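Long-range contact in protease Do-like 1, chloroplastic (Arabidopsis thaliana, PDB 3QO6), which is a serine endopeptidase of the chloroplast thylakoid, required at high temperature and possibly involved in degrading damaged proteins: residues B[25-29]-B[115-119]. Numbering follows the deposited sequence.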
loop_
_atom_site.group_PDB
_atom_site.type_symbol
_atom_site.label_atom_id
_atom_site.label_comp_id
_atom_site.label_asym_id
_atom_site.label_seq_id
_atom_site.Cartn_x
_atom_site.Cartn_y
_atom_site.Cartn_z
ATOM N N GLU B 25 -38.898 22.691 12.209
ATOM C CA GLU B 25 -40.037 22.598 11.299
ATOM C C GLU B 25 -39.905 21.489 10.250
ATOM O O GLU B 25 -40.886 20.780 9.951
ATOM C CB GLU B 25 -40.251 23.901 10.538
ATOM C CG GLU B 25 -40.663 25.095 11.339
ATOM C CD GLU B 25 -40.926 26.288 10.425
ATOM O OE1 GLU B 25 -40.387 27.392 10.700
ATOM O OE2 GLU B 25 -41.672 26.115 9.425
ATOM N N ASN B 26 -38.700 21.330 9.702
ATOM C CA ASN B 26 -38.473 20.366 8.638
ATOM C C ASN B 26 -37.855 19.029 8.942
ATOM O O ASN B 26 -37.972 18.125 8.130
ATOM C CB ASN B 26 -37.665 21.019 7.528
ATOM C CG ASN B 26 -38.329 22.260 6.991
ATOM O OD1 ASN B 26 -39.185 22.197 6.113
ATOM N ND2 ASN B 26 -37.949 23.404 7.536
ATOM N N THR B 27 -37.193 18.866 10.086
ATOM C CA THR B 27 -36.577 17.565 10.369
ATOM C C THR B 27 -37.614 16.447 10.327
ATOM O O THR B 27 -37.288 15.323 9.977
ATOM C CB THR B 27 -35.802 17.539 11.726
ATOM O OG1 THR B 27 -35.159 16.267 11.878
ATOM C CG2 THR B 27 -36.711 17.755 12.887
ATOM N N PRO B 28 -38.884 16.745 10.673
ATOM C CA PRO B 28 -39.915 15.703 10.638
ATOM C C PRO B 28 -40.100 15.126 9.240
ATOM O O PRO B 28 -40.393 13.946 9.099
ATOM C CB PRO B 28 -41.150 16.434 11.130
ATOM C CG PRO B 28 -40.579 17.380 12.131
ATOM C CD PRO B 28 -39.408 17.945 11.353
ATOM N N SER B 29 -39.920 15.946 8.209
ATOM C CA SER B 29 -40.054 15.464 6.838
ATOM C C SER B 29 -38.905 14.570 6.382
ATOM O O SER B 29 -38.979 13.944 5.321
ATOM C CB SER B 29 -40.123 16.634 5.861
ATOM O OG SER B 29 -41.265 17.414 6.087
ATOM N N ARG B 115 -45.073 14.517 6.946
ATOM C CA ARG B 115 -45.000 15.923 6.579
ATOM C C ARG B 115 -44.302 15.996 5.236
ATOM O O ARG B 115 -43.158 15.589 5.106
ATOM C CB ARG B 115 -44.197 16.717 7.616
ATOM C CG ARG B 115 -44.037 18.216 7.300
ATOM C CD ARG B 115 -43.232 18.964 8.387
ATOM N NE ARG B 115 -43.144 20.408 8.154
ATOM C CZ ARG B 115 -42.259 20.992 7.343
ATOM N NH1 ARG B 115 -41.374 20.258 6.687
ATOM N NH2 ARG B 115 -42.262 22.312 7.173
ATOM N N PRO B 116 -45.004 16.450 4.194
ATOM C CA PRO B 116 -44.279 16.516 2.919
ATOM C C PRO B 116 -43.483 17.842 2.917
ATOM O O PRO B 116 -44.052 18.891 3.245
ATOM C CB PRO B 116 -45.412 16.464 1.877
ATOM C CG PRO B 116 -46.552 17.129 2.583
ATOM C CD PRO B 116 -46.461 16.592 3.999
ATOM N N ILE B 117 -42.184 17.806 2.586
ATOM C CA ILE B 117 -41.402 19.045 2.605
ATOM C C ILE B 117 -41.983 20.020 1.630
ATOM O O ILE B 117 -42.479 19.641 0.586
ATOM C CB ILE B 117 -39.900 18.900 2.204
ATOM C CG1 ILE B 117 -39.723 17.692 1.317
ATOM C CG2 ILE B 117 -39.008 18.866 3.425
ATOM C CD1 ILE B 117 -40.562 17.746 0.076
ATOM N N PRO B 118 -41.945 21.300 1.980
ATOM C CA PRO B 118 -42.465 22.341 1.117
ATOM C C PRO B 118 -41.543 22.375 -0.083
ATOM O O PRO B 118 -40.341 22.467 0.069
ATOM C CB PRO B 118 -42.339 23.586 1.981
ATOM C CG PRO B 118 -42.449 23.063 3.373
ATOM C CD PRO B 118 -41.622 21.822 3.318
ATOM N N VAL B 119 -42.092 22.294 -1.281
ATOM C CA VAL B 119 -41.274 22.295 -2.480
ATOM C C VAL B 119 -40.910 23.695 -2.934
ATOM O O VAL B 119 -41.778 24.501 -3.159
ATOM C CB VAL B 119 -42.020 21.597 -3.608
ATOM C CG1 VAL B 119 -41.299 21.850 -4.940
ATOM C CG2 VAL B 119 -42.140 20.101 -3.291
#
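Ser29 OG is gripped from two directions by the same residue: it donates to Arg115 O at 2.8 Å and accepts from Arg115 NH1 at 2.9 Å. A hydroxyl suits this place because it can give and take at once, and NH1 reaches it nearly in the guanidinium plane. With CG anti to the backbone N (chi1 179°) and the chain extended as far as NE, the arginine runs alongside helix 14-26 and the 3-10 segment 27-29. Its several N-H groups suit it to serve two acceptors together: Arg115 NH1 also bonds Asn26 OD1 at 3.0 Å, above the amide's carbonyl plane, while NH2 adds a weak bond to the same oxygen; amide and guanidinium stand almost perpendicular, 86° apart. An asparagine fits because its amide can accept through OD1 while ND2 gives to Leu22 O. The peptide carbonyl of Glu25 lies over one guanidinium face, and Glu25 OE2 stays 4.5 Å from Arg115 NH2, short of a salt bridge. Ile117 CG2 packs on Ser29 CB at 3.5 Å, and both residues make backbone hydrogen bonds to Val59 of the barrel. Replacing Arg115 by an alanine would probably leave Asn26 OD1 without its guanidinium donors and Ser29 OG with only the backbone carbonyl of its two partners here. The guanidinium thus joins the N-terminal helix and the 3-10 segment to a loop of the trypsin-like protease domain through neutral acceptors.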